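PDB 2YV9: chloride intracellular channel exc-4 from Caenorhabditis elegans, which may insert into membranes to form chloride channels and is required to regulate the lumen size of the growing excretory canal. Local coordinates for residues Glu46-Ala49 against Leu50-Gly54; Asn66-Ala69 against Phe70-Phe74; Glu139-Lys142 against Gly143-Glu146; Gln156-Val159 against His160-Arg163; Gln242-Ile245 against His246-Glu250. One frame throughout, in Å; residues are numbered along the deposited sequence.

Interaction 1. Residues Glu46-Ala49 against Leu50-Gly54; sequences ELYA and LYEIG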
loop_
_atom_site.group_PDB
_atom_site.type_symbol
_atom_site.label_atom_id
_atom_site.label_comp_id
_atom_site.label_asym_id
_atom_site.label_seq_id
_atom_site.Cartn_x
_atom_site.Cartn_y
_atom_site.Cartn_z
ATOM N N GLU A 46 -4.854 12.484 -7.661
ATOM C CA GLU A 46 -5.815 11.795 -8.539
ATOM C C GLU A 46 -7.273 12.124 -8.137
ATOM O O GLU A 46 -8.150 12.422 -8.985
ATOM C CB GLU A 46 -5.535 10.308 -8.521
ATOM C CG GLU A 46 -4.198 9.928 -9.187
ATOM C CD GLU A 46 -3.823 8.467 -9.033
ATOM O OE1 GLU A 46 -4.621 7.696 -8.439
ATOM O OE2 GLU A 46 -2.750 8.107 -9.523
ATOM N N LEU A 47 -7.573 12.006 -6.858
ATOM C CA LEU A 47 -8.909 12.405 -6.381
ATOM C C LEU A 47 -9.258 13.858 -6.725
ATOM O O LEU A 47 -10.411 14.137 -7.092
ATOM C CB LEU A 47 -9.048 12.158 -4.887
ATOM C CG LEU A 47 -9.112 10.640 -4.614
ATOM C CD1 LEU A 47 -8.999 10.365 -3.079
ATOM C CD2 LEU A 47 -10.331 9.961 -5.109
ATOM N N TYR A 48 -8.297 14.758 -6.630
ATOM C CA TYR A 48 -8.527 16.174 -6.951
ATOM C C TYR A 48 -8.886 16.317 -8.429
ATOM O O TYR A 48 -9.783 17.084 -8.788
ATOM C CB TYR A 48 -7.320 17.078 -6.611
ATOM C CG TYR A 48 -7.739 18.519 -6.474
ATOM C CD1 TYR A 48 -8.012 19.075 -5.220
ATOM C CD2 TYR A 48 -7.896 19.320 -7.590
ATOM C CE1 TYR A 48 -8.438 20.376 -5.101
ATOM C CE2 TYR A 48 -8.317 20.635 -7.477
ATOM C CZ TYR A 48 -8.589 21.162 -6.239
ATOM O OH TYR A 48 -8.998 22.501 -6.121
ATOM N N ALA A 49 -8.199 15.570 -9.291
ATOM C CA ALA A 49 -8.528 15.593 -10.729
ATOM C C ALA A 49 -10.016 15.296 -10.940
ATOM O O ALA A 49 -10.703 15.970 -11.720
ATOM C CB ALA A 49 -7.683 14.582 -11.536
ATOM N N LEU A 50 -10.513 14.288 -10.239
ATOM C CA LEU A 50 -11.925 13.863 -10.359
ATOM C C LEU A 50 -12.903 14.830 -9.697
ATOM O O LEU A 50 -13.971 15.146 -10.277
ATOM C CB LEU A 50 -12.161 12.459 -9.807
ATOM C CG LEU A 50 -11.352 11.288 -10.339
ATOM C CD1 LEU A 50 -11.720 10.023 -9.595
ATOM C CD2 LEU A 50 -11.641 11.124 -11.827
ATOM N N TYR A 51 -12.578 15.250 -8.487
ATOM C CA TYR A 51 -13.226 16.358 -7.760
ATOM C C TYR A 51 -13.433 17.610 -8.644
ATOM O O TYR A 51 -14.556 18.114 -8.753
ATOM C CB TYR A 51 -12.397 16.749 -6.542
ATOM C CG TYR A 51 -12.872 17.985 -5.861
ATOM C CD1 TYR A 51 -14.033 17.973 -5.087
ATOM C CD2 TYR A 51 -12.172 19.183 -5.984
ATOM C CE1 TYR A 51 -14.481 19.134 -4.442
ATOM C CE2 TYR A 51 -12.623 20.355 -5.366
ATOM C CZ TYR A 51 -13.768 20.319 -4.592
ATOM O OH TYR A 51 -14.201 21.487 -3.980
ATOM N N GLU A 52 -12.367 18.108 -9.263
ATOM C CA GLU A 52 -12.434 19.432 -9.922
ATOM C C GLU A 52 -13.331 19.413 -11.163
ATOM O O GLU A 52 -13.795 20.462 -11.603
ATOM C CB GLU A 52 -11.061 19.965 -10.308
ATOM C CG GLU A 52 -10.348 19.195 -11.400
ATOM C CD GLU A 52 -8.890 19.630 -11.629
ATOM O OE1 GLU A 52 -8.369 20.501 -10.887
ATOM O OE2 GLU A 52 -8.282 19.089 -12.583
ATOM N N ILE A 53 -13.552 18.250 -11.741
ATOM C CA ILE A 53 -14.498 18.139 -12.879
ATOM C C ILE A 53 -15.908 17.655 -12.477
ATOM O O ILE A 53 -16.772 17.447 -13.352
ATOM C CB ILE A 53 -13.915 17.279 -14.010
ATOM C CG1 ILE A 53 -13.631 15.841 -13.547
ATOM C CG2 ILE A 53 -12.620 17.926 -14.554
ATOM C CD1 ILE A 53 -13.092 14.944 -14.665
ATOM N N GLY A 54 -16.159 17.493 -11.171
ATOM C CA GLY A 54 -17.476 17.046 -10.683
ATOM C C GLY A 54 -17.776 15.560 -10.791
ATOM O O GLY A 54 -18.936 15.153 -10.683
HETATM O O HOH W 1 -9.286 17.042 -13.816
#

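Interaction 2. Residues Asn66-Ala69 against Phe70-Phe74; sequences NSEA and FKKNF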
loop_
_atom_site.group_PDB
_atom_site.type_symbol
_atom_site.label_atom_id
_atom_site.label_comp_id
_atom_site.label_asym_id
_atom_site.label_seq_id
_atom_site.Cartn_x
_atom_site.Cartn_y
_atom_site.Cartn_z
ATOM N N ASN A 66 -0.064 6.771 14.871
ATOM C CA ASN A 66 0.255 6.208 16.169
ATOM C C ASN A 66 -0.921 6.265 17.141
ATOM O O ASN A 66 -0.837 5.679 18.222
ATOM C CB ASN A 66 1.510 6.897 16.730
ATOM C CG ASN A 66 2.780 6.463 15.992
ATOM O OD1 ASN A 66 3.113 5.273 15.969
ATOM N ND2 ASN A 66 3.475 7.418 15.371
ATOM N N SER A 67 -2.033 6.912 16.751
ATOM C CA SER A 67 -3.221 6.961 17.631
ATOM C C SER A 67 -3.895 5.594 17.868
ATOM O O SER A 67 -4.061 4.807 16.943
ATOM C CB SER A 67 -4.260 7.917 17.075
ATOM O OG SER A 67 -4.887 7.348 15.964
ATOM N N GLU A 68 -4.310 5.338 19.109
ATOM C CA GLU A 68 -5.086 4.142 19.454
ATOM C C GLU A 68 -6.332 3.950 18.600
ATOM O O GLU A 68 -6.644 2.825 18.202
ATOM C CB GLU A 68 -5.511 4.169 20.943
ATOM C CG GLU A 68 -6.418 2.973 21.379
ATOM C CD GLU A 68 -6.822 3.023 22.865
ATOM O OE1 GLU A 68 -6.606 4.072 23.516
ATOM O OE2 GLU A 68 -7.362 2.008 23.380
ATOM N N ALA A 69 -7.068 5.033 18.346
ATOM C CA ALA A 69 -8.312 4.930 17.586
ATOM C C ALA A 69 -8.036 4.531 16.140
ATOM O O ALA A 69 -8.809 3.787 15.543
ATOM C CB ALA A 69 -9.112 6.238 17.625
ATOM N N PHE A 70 -6.933 5.024 15.600
ATOM C CA PHE A 70 -6.597 4.742 14.190
ATOM C C PHE A 70 -6.156 3.311 14.024
ATOM O O PHE A 70 -6.540 2.640 13.081
ATOM C CB PHE A 70 -5.483 5.635 13.671
ATOM C CG PHE A 70 -5.150 5.358 12.244
ATOM C CD1 PHE A 70 -6.051 5.694 11.237
ATOM C CD2 PHE A 70 -3.989 4.705 11.908
ATOM C CE1 PHE A 70 -5.768 5.417 9.915
ATOM C CE2 PHE A 70 -3.695 4.444 10.575
ATOM C CZ PHE A 70 -4.600 4.769 9.585
ATOM N N LYS A 71 -5.357 2.833 14.977
ATOM C CA LYS A 71 -4.942 1.444 15.009
ATOM C C LYS A 71 -6.130 0.519 15.141
ATOM O O LYS A 71 -6.169 -0.518 14.505
ATOM C CB LYS A 71 -3.965 1.195 16.164
ATOM C CG LYS A 71 -2.623 1.886 15.992
ATOM C CD LYS A 71 -1.688 1.562 17.146
ATOM C CE LYS A 71 -0.322 2.224 16.982
ATOM N NZ LYS A 71 0.621 1.832 18.091
ATOM N N LYS A 72 -7.099 0.887 15.978
ATOM C CA LYS A 72 -8.224 0.020 16.214
ATOM C C LYS A 72 -9.223 0.077 15.057
ATOM O O LYS A 72 -9.792 -0.947 14.666
ATOM C CB LYS A 72 -8.937 0.434 17.507
ATOM C CG LYS A 72 -9.919 -0.597 17.992
ATOM C CD LYS A 72 -10.735 -0.088 19.175
ATOM C CE LYS A 72 -9.897 0.260 20.367
ATOM N NZ LYS A 72 -10.742 0.288 21.597
ATOM N N ASN A 73 -9.461 1.279 14.546
ATOM C CA ASN A 73 -10.381 1.439 13.396
ATOM C C ASN A 73 -9.940 0.754 12.093
ATOM O O ASN A 73 -10.788 0.244 11.358
ATOM C CB ASN A 73 -10.680 2.912 13.134
ATOM C CG ASN A 73 -11.543 3.524 14.205
ATOM O OD1 ASN A 73 -12.050 2.835 15.089
ATOM N ND2 ASN A 73 -11.727 4.829 14.133
ATOM N N PHE A 74 -8.633 0.716 11.819
ATOM C CA PHE A 74 -8.105 0.115 10.586
ATOM C C PHE A 74 -7.149 -1.050 10.783
ATOM O O PHE A 74 -6.460 -1.492 9.853
ATOM C CB PHE A 74 -7.489 1.212 9.713
ATOM C CG PHE A 74 -8.465 2.277 9.356
ATOM C CD1 PHE A 74 -9.427 2.040 8.371
ATOM C CD2 PHE A 74 -8.470 3.489 10.025
ATOM C CE1 PHE A 74 -10.358 2.999 8.054
ATOM C CE2 PHE A 74 -9.413 4.460 9.709
ATOM C CZ PHE A 74 -10.350 4.210 8.711
#

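Interaction 3. Residues Glu139-Lys142 against Gly143-Glu146; sequences EFDK and GKKE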
loop_
_atom_site.group_PDB
_atom_site.type_symbol
_atom_site.label_atom_id
_atom_site.label_comp_id
_atom_site.label_asym_id
_atom_site.label_seq_id
_atom_site.Cartn_x
_atom_site.Cartn_y
_atom_site.Cartn_z
ATOM N N GLU A 139 24.868 10.280 6.872
ATOM C CA GLU A 139 25.826 9.477 7.656
ATOM C C GLU A 139 27.238 10.102 7.601
ATOM O O GLU A 139 28.018 10.066 8.579
ATOM C CB GLU A 139 25.867 8.036 7.158
ATOM C CG GLU A 139 24.532 7.311 7.235
ATOM C CD GLU A 139 24.127 6.795 8.631
ATOM O OE1 GLU A 139 24.849 7.021 9.637
ATOM O OE2 GLU A 139 23.073 6.110 8.696
ATOM N N PHE A 140 27.582 10.688 6.469
ATOM C CA PHE A 140 28.896 11.314 6.339
ATOM C C PHE A 140 29.017 12.510 7.270
ATOM O O PHE A 140 30.104 12.798 7.835
ATOM C CB PHE A 140 29.107 11.782 4.893
ATOM C CG PHE A 140 30.463 12.303 4.640
ATOM C CD1 PHE A 140 31.561 11.443 4.689
ATOM C CD2 PHE A 140 30.679 13.644 4.397
ATOM C CE1 PHE A 140 32.837 11.928 4.466
ATOM C CE2 PHE A 140 31.946 14.123 4.168
ATOM C CZ PHE A 140 33.024 13.270 4.212
ATOM N N ASP A 141 27.897 13.193 7.473
ATOM C CA ASP A 141 27.877 14.454 8.231
ATOM C C ASP A 141 27.673 14.213 9.729
ATOM O O ASP A 141 27.711 15.147 10.511
ATOM C CB ASP A 141 26.803 15.400 7.707
ATOM C CG ASP A 141 27.159 16.004 6.346
ATOM O OD1 ASP A 141 28.373 16.065 6.044
ATOM O OD2 ASP A 141 26.230 16.477 5.633
ATOM N N LYS A 142 27.459 12.964 10.111
ATOM C CA LYS A 142 27.276 12.587 11.528
ATOM C C LYS A 142 28.537 12.998 12.300
ATOM O O LYS A 142 29.652 12.670 11.907
ATOM C CB LYS A 142 27.017 11.076 11.638
ATOM C CG LYS A 142 26.417 10.590 12.936
ATOM C CD LYS A 142 26.071 9.095 12.843
ATOM C CE LYS A 142 25.802 8.473 14.226
ATOM N NZ LYS A 142 24.367 8.418 14.625
ATOM N N GLY A 143 28.362 13.743 13.393
ATOM C CA GLY A 143 29.502 14.176 14.213
ATOM C C GLY A 143 30.215 15.417 13.719
ATOM O O GLY A 143 31.354 15.687 14.091
ATOM N N LYS A 144 29.535 16.183 12.884
ATOM C CA LYS A 144 30.037 17.453 12.404
ATOM C C LYS A 144 29.036 18.519 12.777
ATOM O O LYS A 144 27.840 18.303 12.634
ATOM C CB LYS A 144 30.119 17.426 10.875
ATOM C CG LYS A 144 31.114 16.436 10.324
ATOM C CD LYS A 144 31.110 16.468 8.800
ATOM C CE LYS A 144 32.211 15.594 8.183
ATOM N NZ LYS A 144 32.113 14.161 8.547
ATOM N N LYS A 145 29.479 19.684 13.235
ATOM C CA LYS A 145 28.484 20.720 13.479
ATOM C C LYS A 145 28.057 21.441 12.200
ATOM O O LYS A 145 26.869 21.680 11.990
ATOM C CB LYS A 145 28.876 21.687 14.585
ATOM C CG LYS A 145 30.289 22.129 14.632
ATOM C CD LYS A 145 30.558 22.810 15.974
ATOM C CE LYS A 145 32.015 23.087 16.153
ATOM N NZ LYS A 145 32.625 23.745 14.916
ATOM N N GLU A 146 29.017 21.772 11.347
ATOM C CA GLU A 146 28.708 22.316 10.019
ATOM C C GLU A 146 28.700 21.155 9.028
ATOM O O GLU A 146 29.663 20.413 8.965
ATOM C CB GLU A 146 29.757 23.358 9.634
ATOM C CG GLU A 146 29.490 24.124 8.335
ATOM C CD GLU A 146 28.183 24.923 8.372
ATOM O OE1 GLU A 146 27.794 25.398 9.463
ATOM O OE2 GLU A 146 27.538 25.068 7.310
HETATM O O HOH W 2 26.555 17.903 10.391
#

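Interaction 4. Residues Gln156-Val159 against His160-Arg163; sequences QIKV and HYNR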
loop_
_atom_site.group_PDB
_atom_site.type_symbol
_atom_site.label_atom_id
_atom_site.label_comp_id
_atom_site.label_asym_id
_atom_site.label_seq_id
_atom_site.Cartn_x
_atom_site.Cartn_y
_atom_site.Cartn_z
ATOM N N GLN A 156 32.832 8.361 -3.144
ATOM C CA GLN A 156 31.839 7.321 -2.844
ATOM C C GLN A 156 30.523 7.869 -2.256
ATOM O O GLN A 156 29.510 7.148 -2.274
ATOM C CB GLN A 156 32.404 6.234 -1.920
ATOM C CG GLN A 156 32.447 6.594 -0.421
ATOM C CD GLN A 156 33.510 7.609 -0.061
ATOM O OE1 GLN A 156 34.207 8.130 -0.922
ATOM N NE2 GLN A 156 33.639 7.914 1.239
ATOM N N ILE A 157 30.537 9.131 -1.834
ATOM C CA ILE A 157 29.317 9.820 -1.442
ATOM C C ILE A 157 28.784 10.674 -2.604
ATOM O O ILE A 157 27.590 10.669 -2.891
ATOM C CB ILE A 157 29.540 10.651 -0.206
ATOM C CG1 ILE A 157 30.050 9.724 0.907
ATOM C CG2 ILE A 157 28.234 11.342 0.272
ATOM C CD1 ILE A 157 30.504 10.422 1.953
ATOM N N LYS A 158 29.701 11.398 -3.246
ATOM C CA LYS A 158 29.286 12.317 -4.313
ATOM C C LYS A 158 28.684 11.610 -5.521
ATOM O O LYS A 158 27.783 12.180 -6.199
ATOM C CB LYS A 158 30.438 13.186 -4.767
ATOM C CG LYS A 158 29.927 14.395 -5.585
ATOM C CD LYS A 158 30.966 15.432 -5.768
ATOM C CE LYS A 158 30.428 16.618 -6.528
ATOM N NZ LYS A 158 30.015 16.286 -7.931
ATOM N N VAL A 159 29.076 10.362 -5.776
ATOM C CA VAL A 159 28.490 9.599 -6.888
ATOM C C VAL A 159 26.949 9.517 -6.834
ATOM O O VAL A 159 26.305 9.630 -7.861
ATOM C CB VAL A 159 29.114 8.172 -7.093
ATOM C CG1 VAL A 159 28.936 7.289 -5.885
ATOM C CG2 VAL A 159 28.507 7.488 -8.347
ATOM N N HIS A 160 26.360 9.439 -5.635
ATOM C CA HIS A 160 24.893 9.325 -5.564
ATOM C C HIS A 160 24.265 10.651 -6.009
ATOM O O HIS A 160 23.214 10.675 -6.670
ATOM C CB HIS A 160 24.469 9.034 -4.127
ATOM C CG HIS A 160 25.164 7.853 -3.534
ATOM N ND1 HIS A 160 25.059 6.589 -4.069
ATOM C CD2 HIS A 160 25.968 7.741 -2.442
ATOM C CE1 HIS A 160 25.748 5.745 -3.313
ATOM N NE2 HIS A 160 26.324 6.424 -2.328
ATOM N N TYR A 161 24.937 11.738 -5.657
ATOM C CA TYR A 161 24.484 13.072 -6.047
ATOM C C TYR A 161 24.586 13.213 -7.561
ATOM O O TYR A 161 23.724 13.771 -8.185
ATOM C CB TYR A 161 25.310 14.164 -5.379
ATOM C CG TYR A 161 25.160 15.548 -6.024
ATOM C CD1 TYR A 161 24.056 16.318 -5.794
ATOM C CD2 TYR A 161 26.121 16.013 -6.911
ATOM C CE1 TYR A 161 23.912 17.589 -6.367
ATOM C CE2 TYR A 161 26.014 17.245 -7.484
ATOM C CZ TYR A 161 24.904 18.035 -7.242
ATOM O OH TYR A 161 24.884 19.272 -7.918
ATOM N N ASN A 162 25.718 12.803 -8.097
ATOM C CA ASN A 162 25.903 12.901 -9.564
ATOM C C ASN A 162 24.851 12.084 -10.302
ATOM O O ASN A 162 24.316 12.567 -11.342
ATOM C CB ASN A 162 27.326 12.473 -9.982
ATOM C CG ASN A 162 28.403 13.364 -9.380
ATOM O OD1 ASN A 162 28.103 14.447 -8.888
ATOM N ND2 ASN A 162 29.667 12.898 -9.409
ATOM N N ARG A 163 24.504 10.895 -9.771
ATOM C CA ARG A 163 23.460 10.043 -10.343
ATOM C C ARG A 163 22.099 10.659 -10.247
ATOM O O ARG A 163 21.284 10.541 -11.169
ATOM C CB ARG A 163 23.456 8.640 -9.764
ATOM C CG ARG A 163 24.701 7.878 -10.081
ATOM C CD ARG A 163 24.443 6.369 -10.126
ATOM N NE ARG A 163 25.587 5.681 -10.715
ATOM C CZ ARG A 163 25.709 4.364 -10.814
ATOM N NH1 ARG A 163 24.751 3.536 -10.383
ATOM N NH2 ARG A 163 26.792 3.869 -11.381
HETATM O O HOH W 3 27.972 5.449 -0.137
#

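Interaction 5. Residues Gln242-Ile245 against His246-Glu250; sequences QDII and HHYKE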
loop_
_atom_site.group_PDB
_atom_site.type_symbol
_atom_site.label_atom_id
_atom_site.label_comp_id
_atom_site.label_asym_id
_atom_site.label_seq_id
_atom_site.Cartn_x
_atom_site.Cartn_y
_atom_site.Cartn_z
ATOM N N GLN A 242 8.138 22.513 6.171
ATOM C CA GLN A 242 8.595 21.999 7.452
ATOM C C GLN A 242 8.190 20.558 7.675
ATOM O O GLN A 242 8.930 19.794 8.317
ATOM C CB GLN A 242 8.037 22.839 8.593
ATOM C CG GLN A 242 8.597 24.258 8.649
ATOM C CD GLN A 242 8.070 25.154 7.571
ATOM O OE1 GLN A 242 6.982 24.942 7.017
ATOM N NE2 GLN A 242 8.808 26.216 7.301
ATOM N N ASP A 243 7.028 20.184 7.128
ATOM C CA ASP A 243 6.544 18.830 7.264
ATOM C C ASP A 243 7.263 17.865 6.293
ATOM O O ASP A 243 7.408 16.691 6.585
ATOM C CB ASP A 243 5.018 18.760 7.142
ATOM C CG ASP A 243 4.356 19.596 8.181
ATOM O OD1 ASP A 243 4.871 19.440 9.328
ATOM O OD2 ASP A 243 3.480 20.437 7.854
ATOM N N ILE A 244 7.732 18.374 5.148
ATOM C CA ILE A 244 8.522 17.547 4.275
ATOM C C ILE A 244 9.871 17.268 4.973
ATOM O O ILE A 244 10.322 16.127 5.035
ATOM C CB ILE A 244 8.771 18.228 2.902
ATOM C CG1 ILE A 244 7.439 18.396 2.143
ATOM C CG2 ILE A 244 9.758 17.362 2.071
ATOM C CD1 ILE A 244 7.494 19.317 0.858
ATOM N N ILE A 245 10.502 18.333 5.477
ATOM C CA ILE A 245 11.799 18.209 6.178
ATOM C C ILE A 245 11.655 17.264 7.357
ATOM O O ILE A 245 12.432 16.308 7.513
ATOM C CB ILE A 245 12.313 19.575 6.612
ATOM C CG1 ILE A 245 12.685 20.445 5.407
ATOM C CG2 ILE A 245 13.548 19.409 7.484
ATOM C CD1 ILE A 245 12.544 21.943 5.700
ATOM N N HIS A 246 10.599 17.436 8.151
ATOM C CA HIS A 246 10.412 16.599 9.329
ATOM C C HIS A 246 10.176 15.134 9.015
ATOM O O HIS A 246 10.667 14.269 9.707
ATOM C CB HIS A 246 9.260 17.140 10.148
ATOM C CG HIS A 246 9.195 16.559 11.523
ATOM N ND1 HIS A 246 8.347 15.527 11.860
ATOM C CD2 HIS A 246 9.913 16.839 12.638
ATOM C CE1 HIS A 246 8.528 15.213 13.135
ATOM N NE2 HIS A 246 9.479 15.989 13.627
ATOM N N HIS A 247 9.480 14.876 7.898
ATOM C CA HIS A 247 9.219 13.531 7.464
ATOM C C HIS A 247 10.529 12.776 7.294
ATOM O O HIS A 247 10.662 11.661 7.804
ATOM C CB HIS A 247 8.381 13.589 6.162
ATOM C CG HIS A 247 8.214 12.277 5.469
ATOM N ND1 HIS A 247 7.155 11.430 5.717
ATOM C CD2 HIS A 247 8.946 11.689 4.492
ATOM C CE1 HIS A 247 7.238 10.380 4.915
ATOM N NE2 HIS A 247 8.326 10.504 4.176
ATOM N N TYR A 248 11.474 13.373 6.561
ATOM C CA TYR A 248 12.739 12.694 6.280
ATOM C C TYR A 248 13.562 12.712 7.572
ATOM O O TYR A 248 14.224 11.738 7.866
ATOM C CB TYR A 248 13.494 13.306 5.131
ATOM C CG TYR A 248 12.815 13.024 3.811
ATOM C CD1 TYR A 248 13.057 11.853 3.129
ATOM C CD2 TYR A 248 11.872 13.897 3.322
ATOM C CE1 TYR A 248 12.402 11.588 1.942
ATOM C CE2 TYR A 248 11.219 13.671 2.151
ATOM C CZ TYR A 248 11.490 12.486 1.456
ATOM O OH TYR A 248 10.780 12.231 0.293
ATOM N N LYS A 249 13.475 13.795 8.344
ATOM C CA LYS A 249 14.256 13.813 9.612
ATOM C C LYS A 249 13.821 12.719 10.568
ATOM O O LYS A 249 14.679 12.035 11.141
ATOM C CB LYS A 249 14.290 15.216 10.242
ATOM C CG LYS A 249 15.205 16.123 9.467
ATOM C CD LYS A 249 15.344 17.512 10.033
ATOM C CE LYS A 249 15.956 17.512 11.391
ATOM N NZ LYS A 249 16.489 18.863 11.738
ATOM N N GLU A 250 12.509 12.500 10.711
ATOM C CA GLU A 250 11.993 11.529 11.663
ATOM C C GLU A 250 12.364 10.083 11.315
ATOM O O GLU A 250 12.551 9.257 12.227
ATOM C CB GLU A 250 10.481 11.735 11.982
ATOM C CG GLU A 250 9.446 11.332 10.907
ATOM C CD GLU A 250 7.967 11.671 11.276
ATOM O OE1 GLU A 250 7.681 11.893 12.487
ATOM O OE2 GLU A 250 7.074 11.703 10.354
#

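Interaction 1. Residues Glu46-Ala49 against Leu50-Gly54
Y48, Y51 and E52 meet in a local contact at the C-terminal end of helix 38-52, the helix of a beta-alpha-beta unit in the thioredoxin-like N-terminal domain; this region is predicted to become a transmembrane helix after membrane insertion. The two tyrosine rings form an edge-to-face pair, with centroids 5.3 Å apart and planes at 59°. Y51 CD2 stands over the centre of the Y48 ring, 4.0 Å from Y48 CE1. Both rings have CG anti to the backbone N (chi1 -159° for Y48, 172° for Y51), which lets them lean together one helical turn apart. E52 OE1 lies in the plane of the Y48 ring, at its edge, 3.4 Å from Y48 CE2. With an alanine here in place of Y48 the ring is gone, which is likely to leave the Y51 edge and the E52 carboxylate without their aromatic neighbour, while also giving up packing on A232, A233 and E236 of helix 232-236. The buried L47 and L50 pack on I101 of helix 94-107. The helix ends in a Schellman motif at G54, whose phi is positive and whose N bonds to Y51 O at 3.0 Å. A water links the A49 carbonyl to the E52 carboxylate, donating to A49 O at 2.7 Å and to E52 OE2 at 2.6 Å.

Interaction 2. Residues Asn66-Ala69 against Phe70-Phe74
S67 caps the start of the short helix 68-74, its side chain accepting from F70 N; the helix belongs to the thioredoxin-like N-terminal domain. Among the hydrogen bonds, this capping one runs from F70 N to S67 OG (3.1 Å, N-H...O angle 141°). The hydroxyl lies between the backbone N and the carbonyl carbon (chi1 74°), a torsion that turns it back over the first turn, and it also bonds N64 O. K71 N reaches S67 O at 3.1 Å, followed by K72 N to E68 O at 3.0 Å and N73 N to A69 O at 2.8 Å. Charge plays a looser part: E68 and K72 run side by side and point the same way, but E68 OE2 and K72 NZ remain 4.2 Å apart, beyond a salt bridge. K72 NZ makes a long, weak ion pair with E139 of the second subunit, E68 OE2 accepts from N253 of that subunit and N73 OD1 from its R135, placing this helix at the interface of the two copies in the crystal. In the apolar contacts, F70 and F74 pack on I81 of strand 81-84. The extended K71 chain runs back along the cap, bringing its CE within 3.7 Å of N66 O.

Interaction 3. Residues Glu139-Lys142 against Gly143-Glu146
The chain leaves helix 117-140 through a turn in which K144 folds back onto F140, in the last turn of the helix. K144 NZ donates to F140 O at 2.5 Å, an unusually short distance whose exact value is doubtful, and also sits over the face of the F140 ring, 4.4 Å from its centroid and 9° off the ring normal, a cation-pi contact. The lysine chain is extended as far as CE and bent only at its last torsion (chi4 60°), which swings the ammonium onto both groups. One cation thus meets a carbonyl at the helix end and the aromatic ring of the same residue. The backbone between them is a type II beta turn from D141 to K144, closed by K144 N to D141 O at 3.2 Å, with the donor above the carbonyl plane. G143 takes the third position of the turn with positive phi (83°), where a side chain would clash with K142 O. A water bridges the base of the turn, donating to D141 O at 3.0 Å and to K144 O at 2.6 Å. The D141 carboxylate is engaged beyond the turn, by a salt bridge to K137 and a hydrogen bond to S148. The K144 chain crosses the D141 side chain at about a right angle, its CD 3.9 Å from D141 OD1.

Interaction 4. Residues Gln156-Val159 against His160-Arg163
N162 OD1 accepts from K158 NZ at 2.8 Å, in the carbonyl plane and on a lone pair, with a C=O...N angle of 123°. K158 leaves the backbone with CG anti to N (chi1 -164°) and bends only at chi4, carrying its ammonium across to the amide one turn ahead. K158 NZ also lies at the edge of the Y161 ring, 4.0 Å from Y161 CD2. Along the backbone, N162 N donates to K158 O at 2.9 Å, so the same two residues are joined twice. At H160, a water in the plane of the imidazole lies 2.9 Å from NE2 and donates to Q156 O at 3.1 Å, while V159 CG1 stands over one face of the ring. V159 and R163 run side by side, V159 CG2 to R163 NE at 4.2 Å. H160 also packs on F133 and A136 of helix 117-140, and Y161 meets F212 edge-to-face. Lysine-asparagine pairing at i and i+4 here belongs to a surface-lying turn of helix 155-178, in the all-helical C-terminal domain of the GST fold.

Interaction 5. Residues Gln242-Ile245 against His246-Glu250
I244 and Y248 form the tightly packed, buried side of this helical turn, lying side by side and pointing the same way, with I244 CG2 4.0 Å from Y248 CE2. I244 O lies at the edge of the Y248 ring, near its plane, 3.2 Å from Y248 CD2, and H247 CD2 stands over the centre of one ring face. Y248 OH bonds both Y127 OH and H201 ND1; around it I244 packs on H200 and I204, and Y248 on I205. A leucine in place of Y248 would probably leave Y127 and H201 without their shared hydroxyl partner and open a gap beside I244. I245 and K249, by contrast, are partly exposed, although I245 CG2 touches K249 CD at 3.6 Å. The K249 chain, bent at chi3 (63°), carries NZ to F255 O. Along the backbone K249 N to I245 O is 2.8 Å, whereas Y248 N to I244 O is weak at 3.4 Å. With I244 and Y248 buried against helix 190-210 and H246, H247 and K249 partly exposed, 241-251 is a helix of the C-terminal domain of the GST fold.

The five contacts follow one another along the chain, each closing before the next opens. Interactions 1 and 2 share the thioredoxin-like N-terminal domain, on helices 38-52 and 68-74, with centres about 28 Å apart. Interactions 3, 4 and 5 belong to the helical part that follows. Interactions 3 and 4 touch directly, F140 packing on I157, where helices 117-140 and 155-178 meet; interaction 5 has its centre about 18 Å from interaction 3. Interaction 1 lies opposite interactions 3, 4 and 5 across the chain's centre. Interaction 5 approaches interaction 2 to about 7 Å between nearest atoms, and D243 and E250 reach R33 and K25, tying the helical part to the N-terminal domain thought to rearrange for membrane insertion.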